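Local coordinates for protein D-mannose isomerase (Marinomonas mediterranea, PDB 5X32) that catalyses the reversible isomerization of D-mannose to D-fructose and, less efficiently, that of D-lyxose to D-xylulose, at residues E13-K18 and G354-I359; P4-K9 and F343-M348; E316-A321 and M382-E387; D306-F311 and A365-N370. All coordinates share one frame; numbering follows the deposited sequence.

Contact 1 (E13-K18 and G354-I359)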
# COMPACT_ATOMS: atom_id res chain seq x y z
N GLU A 13 11.66 -3.44 14.80
CA GLU A 13 12.65 -4.22 14.06
C GLU A 13 12.45 -5.72 14.26
O GLU A 13 12.63 -6.51 13.32
CB GLU A 13 14.05 -3.81 14.47
CG GLU A 13 14.55 -2.61 13.69
CD GLU A 13 15.81 -2.03 14.27
OE1 GLU A 13 16.34 -2.61 15.25
OE2 GLU A 13 16.31 -1.01 13.71
N ALA A 14 12.09 -6.09 15.49
CA ALA A 14 11.85 -7.49 15.84
C ALA A 14 10.67 -8.06 15.06
O ALA A 14 10.74 -9.16 14.49
CB ALA A 14 11.62 -7.62 17.31
N HIS A 15 9.59 -7.28 15.04
CA HIS A 15 8.36 -7.66 14.35
C HIS A 15 8.57 -7.76 12.84
O HIS A 15 8.07 -8.70 12.19
CB HIS A 15 7.26 -6.66 14.64
CG HIS A 15 6.05 -6.85 13.80
ND1 HIS A 15 5.13 -7.85 14.02
CD2 HIS A 15 5.63 -6.19 12.69
CE1 HIS A 15 4.19 -7.79 13.10
NE2 HIS A 15 4.46 -6.80 12.28
N ILE A 16 9.28 -6.78 12.29
CA ILE A 16 9.60 -6.85 10.88
C ILE A 16 10.43 -8.11 10.63
O ILE A 16 10.15 -8.85 9.69
CB ILE A 16 10.37 -5.62 10.39
CG1 ILE A 16 9.49 -4.37 10.46
CG2 ILE A 16 10.81 -5.84 8.96
CD1 ILE A 16 10.23 -3.08 10.16
N GLU A 17 11.39 -8.38 11.50
CA GLU A 17 12.27 -9.52 11.25
C GLU A 17 11.48 -10.83 11.29
O GLU A 17 11.72 -11.74 10.47
CB GLU A 17 13.43 -9.54 12.27
CG GLU A 17 14.12 -10.88 12.39
CD GLU A 17 15.23 -10.90 13.44
OE1 GLU A 17 14.92 -10.82 14.66
OE2 GLU A 17 16.41 -10.95 13.04
N LYS A 18 10.46 -10.90 12.14
CA LYS A 18 9.72 -12.16 12.25
C LYS A 18 8.78 -12.29 11.03
O LYS A 18 8.56 -13.41 10.49
CB LYS A 18 8.97 -12.25 13.59
CG LYS A 18 8.38 -13.64 13.88
CD LYS A 18 7.64 -13.72 15.24
CE LYS A 18 7.29 -15.18 15.65
NZ LYS A 18 8.39 -15.92 16.39
N GLY A 354 4.48 -16.17 12.19
CA GLY A 354 4.90 -14.83 11.79
C GLY A 354 3.96 -14.21 10.77
O GLY A 354 3.14 -14.93 10.17
N ALA A 355 4.09 -12.90 10.58
CA ALA A 355 3.31 -12.12 9.61
C ALA A 355 1.84 -12.01 10.04
O ALA A 355 1.39 -12.75 10.90
CB ALA A 355 3.41 -12.70 8.19
N TRP A 356 1.10 -11.15 9.36
CA TRP A 356 -0.26 -10.81 9.77
C TRP A 356 -1.33 -11.70 9.16
O TRP A 356 -1.24 -12.08 8.02
CB TRP A 356 -0.56 -9.36 9.40
CG TRP A 356 0.07 -8.30 10.26
CD1 TRP A 356 1.38 -8.19 10.60
CD2 TRP A 356 -0.58 -7.16 10.82
NE1 TRP A 356 1.59 -7.07 11.36
CE2 TRP A 356 0.40 -6.42 11.51
CE3 TRP A 356 -1.90 -6.70 10.82
CZ2 TRP A 356 0.09 -5.23 12.20
CZ3 TRP A 356 -2.20 -5.51 11.50
CH2 TRP A 356 -1.21 -4.79 12.17
N TYR A 357 -2.35 -12.02 9.95
CA TYR A 357 -3.55 -12.60 9.38
C TYR A 357 -4.15 -11.55 8.46
O TYR A 357 -3.99 -10.35 8.69
CB TYR A 357 -4.55 -12.99 10.47
CG TYR A 357 -4.07 -14.08 11.40
CD1 TYR A 357 -3.36 -15.19 10.92
CD2 TYR A 357 -4.27 -13.97 12.76
CE1 TYR A 357 -2.91 -16.17 11.78
CE2 TYR A 357 -3.83 -14.93 13.62
CZ TYR A 357 -3.15 -16.03 13.13
OH TYR A 357 -2.73 -16.95 14.05
N ARG A 358 -4.83 -11.99 7.42
CA ARG A 358 -5.34 -11.03 6.45
C ARG A 358 -6.65 -10.40 6.92
O ARG A 358 -6.86 -9.19 6.79
CB ARG A 358 -5.54 -11.71 5.10
CG ARG A 358 -6.00 -10.78 4.02
CD ARG A 358 -6.34 -11.52 2.76
NE ARG A 358 -7.33 -10.74 2.02
CZ ARG A 358 -8.64 -10.97 2.03
NH1 ARG A 358 -9.14 -12.00 2.70
NH2 ARG A 358 -9.45 -10.18 1.34
N ILE A 359 -7.52 -11.22 7.50
CA ILE A 359 -8.86 -10.75 7.77
C ILE A 359 -9.59 -11.54 8.85
O ILE A 359 -9.60 -12.76 8.83
CB ILE A 359 -9.67 -10.78 6.47
CG1 ILE A 359 -11.12 -10.35 6.71
CG2 ILE A 359 -9.59 -12.16 5.84
CD1 ILE A 359 -12.01 -10.49 5.50
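K18 and G354 bring the two backbones nearest to each other, their CA atoms 5.5 Å apart, where the side of a helix meets an extended, irregular run of chain. E13-K18 is regular helix, whereas G354-I359 passes only its first three residues along it. At G354 the positive phi of 97° suits a residue without a side chain; K18 O lies 4.1 Å from G354 CA, and a beta carbon there would probably crowd that oxygen. Past this backbone touch the contact belongs to two aromatic rings. With its CG anti to the backbone N (chi1 170°), H15 reaches out from the helix until its NE2 is 3.0 Å from W356 NE1. The nitrogens meet at the ring edges, each near the plane of the other ring, and neither ring lies over the other's face. The planes stand 75° apart. The pair brings two nitrogen-bearing ring edges together in a mostly buried setting. W356, whose side chain is about 8 Å from that of H380, a catalytic acid/base by similarity, also packs on T381 of helix 379-390. H15 has W341 of helix 331-347 in an edge-to-face pair and rests on C385, so helix 9-23 and the loop before strand 359-360 pack together beside helices of the (alpha/alpha)6 barrel characteristic of this family.

Contact 2 (P4-K9 and F343-M348)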
# COMPACT_ATOMS: atom_id res chain seq x y z
N PRO A 4 4.28 -5.40 24.42
CA PRO A 4 5.58 -4.88 23.97
C PRO A 4 5.55 -3.35 23.86
O PRO A 4 4.47 -2.76 23.80
CB PRO A 4 5.75 -5.50 22.58
CG PRO A 4 4.69 -6.52 22.44
CD PRO A 4 3.61 -6.21 23.39
N ALA A 5 6.72 -2.73 23.82
CA ALA A 5 6.79 -1.30 23.62
C ALA A 5 6.63 -1.04 22.13
O ALA A 5 7.60 -1.11 21.37
CB ALA A 5 8.11 -0.75 24.13
N PHE A 6 5.40 -0.70 21.73
CA PHE A 6 5.08 -0.63 20.31
C PHE A 6 5.74 0.55 19.65
O PHE A 6 5.87 0.58 18.43
CB PHE A 6 3.58 -0.56 20.08
CG PHE A 6 2.85 -1.78 20.53
CD1 PHE A 6 3.05 -3.00 19.87
CD2 PHE A 6 1.97 -1.72 21.60
CE1 PHE A 6 2.38 -4.14 20.28
CE2 PHE A 6 1.29 -2.86 22.01
CZ PHE A 6 1.50 -4.07 21.35
N ASP A 7 6.18 1.50 20.47
CA ASP A 7 6.88 2.67 19.96
C ASP A 7 8.42 2.55 20.04
O ASP A 7 9.12 3.55 19.86
CB ASP A 7 6.39 3.92 20.70
CG ASP A 7 6.55 3.82 22.21
OD1 ASP A 7 6.30 2.73 22.76
OD2 ASP A 7 6.87 4.85 22.85
N SER A 8 8.94 1.35 20.29
CA SER A 8 10.39 1.15 20.41
C SER A 8 11.03 0.67 19.11
O SER A 8 10.42 -0.09 18.35
CB SER A 8 10.73 0.19 21.56
OG SER A 8 10.23 -1.12 21.34
N LYS A 9 12.25 1.11 18.85
CA LYS A 9 13.02 0.63 17.69
C LYS A 9 13.19 -0.89 17.73
O LYS A 9 12.98 -1.59 16.73
CB LYS A 9 14.39 1.31 17.67
CG LYS A 9 15.40 0.70 16.74
CD LYS A 9 16.52 1.69 16.46
CE LYS A 9 17.65 1.06 15.64
NZ LYS A 9 18.26 -0.07 16.39
N PHE A 343 -4.81 -4.12 19.51
CA PHE A 343 -5.73 -4.96 18.76
C PHE A 343 -4.96 -5.89 17.82
O PHE A 343 -5.26 -7.08 17.72
CB PHE A 343 -6.71 -4.11 17.94
CG PHE A 343 -7.51 -4.92 16.95
CD1 PHE A 343 -8.62 -5.63 17.36
CD2 PHE A 343 -7.11 -5.01 15.63
CE1 PHE A 343 -9.35 -6.39 16.45
CE2 PHE A 343 -7.83 -5.76 14.73
CZ PHE A 343 -8.96 -6.45 15.15
N SER A 344 -3.96 -5.33 17.13
CA SER A 344 -3.17 -6.09 16.17
C SER A 344 -2.39 -7.26 16.79
O SER A 344 -2.36 -8.38 16.25
CB SER A 344 -2.20 -5.15 15.45
OG SER A 344 -2.91 -4.21 14.66
N TRP A 345 -1.74 -6.98 17.91
CA TRP A 345 -0.95 -7.96 18.62
C TRP A 345 -1.84 -9.10 19.11
O TRP A 345 -1.45 -10.28 19.06
CB TRP A 345 -0.25 -7.29 19.80
CG TRP A 345 0.83 -8.11 20.40
CD1 TRP A 345 0.81 -8.72 21.62
CD2 TRP A 345 2.13 -8.35 19.84
NE1 TRP A 345 2.01 -9.35 21.84
CE2 TRP A 345 2.83 -9.15 20.77
CE3 TRP A 345 2.75 -8.00 18.64
CZ2 TRP A 345 4.14 -9.59 20.53
CZ3 TRP A 345 4.05 -8.44 18.41
CH2 TRP A 345 4.73 -9.22 19.36
N ASN A 346 -3.03 -8.73 19.59
CA ASN A 346 -3.97 -9.71 20.14
C ASN A 346 -4.80 -10.47 19.09
O ASN A 346 -5.43 -11.46 19.42
CB ASN A 346 -4.93 -9.03 21.13
CG ASN A 346 -4.21 -8.51 22.36
OD1 ASN A 346 -3.21 -9.07 22.78
ND2 ASN A 346 -4.73 -7.45 22.95
N HIS A 347 -4.86 -10.00 17.84
CA HIS A 347 -5.76 -10.66 16.88
C HIS A 347 -5.28 -10.82 15.41
O HIS A 347 -5.76 -11.70 14.70
CB HIS A 347 -7.09 -9.91 16.88
CG HIS A 347 -7.74 -9.87 18.23
ND1 HIS A 347 -8.42 -10.94 18.76
CD2 HIS A 347 -7.78 -8.89 19.16
CE1 HIS A 347 -8.87 -10.62 19.96
NE2 HIS A 347 -8.49 -9.39 20.23
N MET A 348 -4.36 -9.96 14.95
CA MET A 348 -4.00 -9.94 13.55
C MET A 348 -2.70 -10.67 13.30
O MET A 348 -2.45 -11.15 12.19
CB MET A 348 -3.86 -8.51 13.02
CG MET A 348 -5.10 -7.64 13.14
SD MET A 348 -6.52 -8.34 12.31
CE MET A 348 -6.19 -8.01 10.61
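P4 and W345 mark the nearest backbone approach, yet their CA atoms stay 9.0 Å apart, so a turn-forming N-terminal segment meets the last turns of helix 331-347 through side chains alone. W345 supplies the platform. Its CG lies anti to the backbone N (chi1 -166°), which swings the indole out from the helix toward P4-K9. The proline lays its CG over one face of the indole, 3.9 Å from the centroid of the six-membered ring and 22° off the ring normal, a CH-pi contact. P4 CG comes within 3.6 Å of W345 CE2, toward the rim of the face, while P4 CD reaches to 3.8 Å from W345 NE1. F6 adds an offset edge-to-face pair: its edge is turned toward the five-membered ring with the planes at 69°, and F6 CZ sits 4.0 Å from W345 CB. Were W345 replaced by an alanine, P4 would lose the face it lies on and the edge of F6 would keep only the beta carbon beside it, so that a gap is likely to open between the N-terminal segment and the helix. The shape of P4-K9 is set locally, by a type I turn from A5 to S8. A5 O accepts both S8 N, at 3.0 Å, and S8 OG, at 2.6 Å, and S8 caps the following helix at F11 N. W345 itself thus meets P4 and F6 by apolar and CH-pi contact; hydrogen bonds set the turn, and the bond between F6 O and Y337 OH adds a polar tie to the same helix.

Contact 3 (E316-A321 and M382-E387); sequences ESFAAA and MGACYE
A319 and A384 face each other across two nearly parallel helix segments, whose N-to-C directions differ by 11°; the CA atoms of A319 and A384 are 5.1 Å apart. Apolar packing makes up the interface. The methyl groups meet, A319 CB lying 3.9 Å from A384 CB, and small residues on both sides let the backbones come this close. F318 closes one flank. Its CG sits between the backbone N and the carbonyl carbon (chi1 72°), the crowded position, and this sends the ring across to the neighbouring helix, where CE1 and CZ touch A384 CB. Farther along, F318 CZ comes to 4.3 Å from C385 SG. Polar interactions run beside the interface rather than through it. Within each helix the backbone is paired regularly, A320 N to E316 O and E387 N to G383 O. E316 uses OE2 to hydrogen-bond ND1 of H380, a catalytic acid/base by similarity, and OE1 to form a salt bridge with K257. Such a division is consistent with neighbouring parallel inner helices of the (alpha/alpha)6 barrel of this family: the alanine and phenylalanine contacts set the spacing of the helices, while E316 probably positions the histidine that helix 379-390 carries.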
# COMPACT_ATOMS: atom_id res chain seq x y z
N GLU A 316 -2.00 0.75 8.15
CA GLU A 316 -1.94 2.09 7.59
C GLU A 316 -2.42 3.08 8.66
O GLU A 316 -1.89 4.20 8.79
CB GLU A 316 -2.80 2.19 6.33
CG GLU A 316 -2.31 1.27 5.19
CD GLU A 316 -1.00 1.72 4.53
OE1 GLU A 316 -0.75 2.94 4.41
OE2 GLU A 316 -0.19 0.83 4.15
N SER A 317 -3.40 2.65 9.47
CA SER A 317 -3.92 3.53 10.51
C SER A 317 -2.91 3.76 11.63
O SER A 317 -2.83 4.87 12.14
CB SER A 317 -5.23 3.02 11.08
OG SER A 317 -6.24 3.08 10.08
N PHE A 318 -2.14 2.74 12.04
CA PHE A 318 -1.18 3.07 13.09
C PHE A 318 0.03 3.86 12.53
O PHE A 318 0.68 4.61 13.27
CB PHE A 318 -0.74 1.83 13.90
CG PHE A 318 0.18 0.87 13.18
CD1 PHE A 318 1.49 1.22 12.88
CD2 PHE A 318 -0.23 -0.43 12.91
CE1 PHE A 318 2.35 0.32 12.24
CE2 PHE A 318 0.62 -1.33 12.31
CZ PHE A 318 1.91 -0.96 11.96
N ALA A 319 0.32 3.73 11.23
CA ALA A 319 1.33 4.63 10.66
C ALA A 319 0.83 6.10 10.70
O ALA A 319 1.54 7.03 11.13
CB ALA A 319 1.68 4.21 9.27
N ALA A 320 -0.40 6.29 10.24
CA ALA A 320 -0.99 7.60 10.19
C ALA A 320 -1.01 8.18 11.59
O ALA A 320 -0.63 9.35 11.80
CB ALA A 320 -2.39 7.54 9.60
N ALA A 321 -1.41 7.36 12.57
CA ALA A 321 -1.48 7.80 13.96
C ALA A 321 -0.13 8.25 14.46
O ALA A 321 -0.02 9.26 15.16
CB ALA A 321 -2.03 6.71 14.85
N MET A 382 4.85 -4.15 7.04
CA MET A 382 6.25 -3.80 7.16
C MET A 382 6.50 -2.36 6.79
O MET A 382 7.26 -1.69 7.47
CB MET A 382 7.14 -4.74 6.35
CG MET A 382 7.29 -6.09 6.99
SD MET A 382 8.43 -7.17 6.13
CE MET A 382 7.43 -7.64 4.73
N GLY A 383 5.84 -1.88 5.75
CA GLY A 383 5.94 -0.48 5.38
C GLY A 383 5.56 0.45 6.53
O GLY A 383 6.28 1.42 6.82
N ALA A 384 4.45 0.14 7.20
CA ALA A 384 4.00 0.98 8.32
C ALA A 384 5.04 1.02 9.41
O ALA A 384 5.40 2.12 9.91
CB ALA A 384 2.65 0.48 8.88
N CYS A 385 5.58 -0.16 9.74
CA CYS A 385 6.64 -0.22 10.74
C CYS A 385 7.86 0.61 10.30
O CYS A 385 8.40 1.37 11.11
CB CYS A 385 7.06 -1.65 11.00
SG CYS A 385 5.81 -2.69 11.78
N TYR A 386 8.26 0.49 9.04
CA TYR A 386 9.43 1.21 8.48
C TYR A 386 9.28 2.71 8.60
O TYR A 386 10.25 3.42 8.95
CB TYR A 386 9.65 0.84 7.01
CG TYR A 386 10.32 -0.51 6.78
CD1 TYR A 386 11.41 -0.93 7.54
CD2 TYR A 386 9.83 -1.38 5.81
CE1 TYR A 386 12.01 -2.17 7.31
CE2 TYR A 386 10.40 -2.60 5.59
CZ TYR A 386 11.49 -3.00 6.34
OH TYR A 386 12.03 -4.22 6.08
N GLU A 387 8.07 3.21 8.33
CA GLU A 387 7.91 4.65 8.39
C GLU A 387 7.84 5.14 9.83
O GLU A 387 8.35 6.22 10.11
CB GLU A 387 6.69 5.12 7.61
CG GLU A 387 6.81 6.60 7.34
CD GLU A 387 7.05 6.87 5.88
OE1 GLU A 387 7.11 5.90 5.09
OE2 GLU A 387 7.29 8.05 5.54

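Contact 4 (D306-F311 and A365-N370)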
# COMPACT_ATOMS: atom_id res chain seq x y z
N ASP A 306 -19.69 -2.78 6.63
CA ASP A 306 -18.85 -3.97 6.50
C ASP A 306 -17.95 -4.04 7.72
O ASP A 306 -16.98 -3.29 7.84
CB ASP A 306 -18.02 -3.91 5.21
CG ASP A 306 -17.20 -5.20 4.95
OD1 ASP A 306 -17.07 -6.07 5.86
OD2 ASP A 306 -16.67 -5.31 3.82
N PRO A 307 -18.24 -4.95 8.64
CA PRO A 307 -17.53 -4.93 9.91
C PRO A 307 -16.26 -5.75 9.96
O PRO A 307 -15.61 -5.80 11.01
CB PRO A 307 -18.57 -5.50 10.88
CG PRO A 307 -19.38 -6.43 10.03
CD PRO A 307 -19.43 -5.81 8.67
N ASP A 308 -15.88 -6.38 8.85
CA ASP A 308 -14.68 -7.20 8.86
C ASP A 308 -13.44 -6.38 9.16
O ASP A 308 -13.37 -5.18 8.85
CB ASP A 308 -14.52 -7.94 7.53
CG ASP A 308 -15.46 -9.11 7.41
OD1 ASP A 308 -15.86 -9.65 8.47
OD2 ASP A 308 -15.81 -9.49 6.27
N LYS A 309 -12.47 -7.03 9.78
CA LYS A 309 -11.24 -6.37 10.17
C LYS A 309 -10.03 -6.83 9.32
O LYS A 309 -9.59 -7.98 9.41
CB LYS A 309 -11.03 -6.57 11.66
CG LYS A 309 -12.29 -6.17 12.42
CD LYS A 309 -12.01 -5.58 13.80
CE LYS A 309 -12.95 -6.18 14.85
NZ LYS A 309 -14.31 -6.35 14.32
N TYR A 310 -9.54 -5.93 8.48
CA TYR A 310 -8.44 -6.20 7.57
C TYR A 310 -7.09 -5.73 8.14
O TYR A 310 -7.01 -4.77 8.90
CB TYR A 310 -8.69 -5.51 6.23
CG TYR A 310 -9.79 -6.13 5.40
CD1 TYR A 310 -11.11 -6.09 5.81
CD2 TYR A 310 -9.50 -6.73 4.18
CE1 TYR A 310 -12.12 -6.65 5.05
CE2 TYR A 310 -10.50 -7.30 3.42
CZ TYR A 310 -11.80 -7.25 3.86
OH TYR A 310 -12.80 -7.81 3.10
N PHE A 311 -6.02 -6.41 7.76
CA PHE A 311 -4.70 -6.10 8.26
C PHE A 311 -4.20 -4.73 7.79
O PHE A 311 -3.66 -3.93 8.58
CB PHE A 311 -3.71 -7.19 7.84
CG PHE A 311 -3.34 -7.14 6.38
CD1 PHE A 311 -4.26 -7.49 5.41
CD2 PHE A 311 -2.08 -6.72 5.99
CE1 PHE A 311 -3.93 -7.42 4.06
CE2 PHE A 311 -1.74 -6.65 4.64
CZ PHE A 311 -2.67 -7.00 3.68
N ALA A 365 -12.72 -13.53 14.61
CA ALA A 365 -12.45 -14.89 14.17
C ALA A 365 -11.89 -14.90 12.76
O ALA A 365 -12.40 -14.18 11.91
CB ALA A 365 -13.70 -15.71 14.23
N GLN A 366 -10.89 -15.73 12.49
CA GLN A 366 -10.39 -15.88 11.12
C GLN A 366 -11.46 -16.53 10.27
O GLN A 366 -12.31 -17.25 10.76
CB GLN A 366 -9.11 -16.71 11.07
CG GLN A 366 -7.95 -16.06 11.78
CD GLN A 366 -6.70 -16.91 11.77
OE1 GLN A 366 -6.21 -17.34 12.82
NE2 GLN A 366 -6.15 -17.14 10.58
N TYR A 367 -11.46 -16.22 8.98
CA TYR A 367 -12.40 -16.85 8.07
C TYR A 367 -11.86 -18.18 7.57
O TYR A 367 -12.62 -19.13 7.34
CB TYR A 367 -12.70 -15.92 6.90
CG TYR A 367 -13.77 -14.91 7.17
CD1 TYR A 367 -15.11 -15.27 7.15
CD2 TYR A 367 -13.45 -13.58 7.43
CE1 TYR A 367 -16.10 -14.34 7.39
CE2 TYR A 367 -14.43 -12.64 7.67
CZ TYR A 367 -15.75 -13.02 7.64
OH TYR A 367 -16.72 -12.09 7.88
N ASP A 368 -10.55 -18.23 7.39
CA ASP A 368 -9.85 -19.42 6.96
C ASP A 368 -8.34 -19.32 7.24
O ASP A 368 -7.89 -18.43 7.98
CB ASP A 368 -10.10 -19.71 5.48
CG ASP A 368 -9.60 -18.60 4.56
OD1 ASP A 368 -8.64 -17.88 4.92
OD2 ASP A 368 -10.17 -18.46 3.45
N ASN A 369 -7.56 -20.21 6.64
CA ASN A 369 -6.13 -20.25 6.92
C ASN A 369 -5.26 -19.76 5.76
O ASN A 369 -4.11 -20.17 5.61
CB ASN A 369 -5.73 -21.67 7.34
CG ASN A 369 -5.92 -22.68 6.22
OD1 ASN A 369 -6.77 -22.51 5.34
ND2 ASN A 369 -5.13 -23.75 6.25
N ASN A 370 -5.83 -18.87 4.95
CA ASN A 370 -5.06 -18.20 3.92
C ASN A 370 -4.40 -16.90 4.39
O ASN A 370 -4.91 -15.82 4.15
CB ASN A 370 -5.95 -17.92 2.70
CG ASN A 370 -6.28 -19.19 1.93
OD1 ASN A 370 -5.59 -20.19 2.08
ND2 ASN A 370 -7.29 -19.14 1.08
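Y367 and D308 join the loop that follows strand 359-360 to strand 304-310, the middle strand of a small three-stranded antiparallel sheet, and each segment contains an Asx turn. The close part is confined to two groups. Y367 OH donates to D308 OD1 at 2.7 Å, arriving on the syn side of the carboxylate and 20° out of its plane. OD1 in turn lies near the plane of the tyrosine ring at its edge, and the carboxylate and ring planes are nearly perpendicular, 82° apart. Both residues also rest on I359 of strand 359-360. With an alanine in place of D308, the hydroxyl of Y367 would probably lose this acceptor and the phenol be left freer to swing toward solvent. Beyond the bond the contact is loose: Y367 is exposed, and D368 and N369, on the solvent side, stay well away from the strand. The loop has ties of its own there, from the Q366 side chain and the N369 backbone to D40. In the Asx turn of the strand segment D308 N donates to D306 OD1. In that of the loop, N370 N reaches D368 OD1 at 3.0 Å from above the plane of the carboxylate.

How the contacts relate
The four contacts differ in depth and in chemistry. Contact 3 is the innermost, purely apolar between helices 311-328 and 379-390, while contact 4, at the surface, rests on one hydrogen bond from a tyrosine hydroxyl to a carboxylate. The other two are mixed: contact 1 is buried yet brings polar ring edges together, and contact 2 is partly buried, a proline and a phenylalanine on one indole. Both tie the N-terminal region, helix 9-23 in contact 1 and the loop before it in contact 2, to chain more than 330 residues on. W356 of contact 1 is a meeting point: it packs against S344 and M348 of contact 2, F318 of contact 3 and F311 of contact 4.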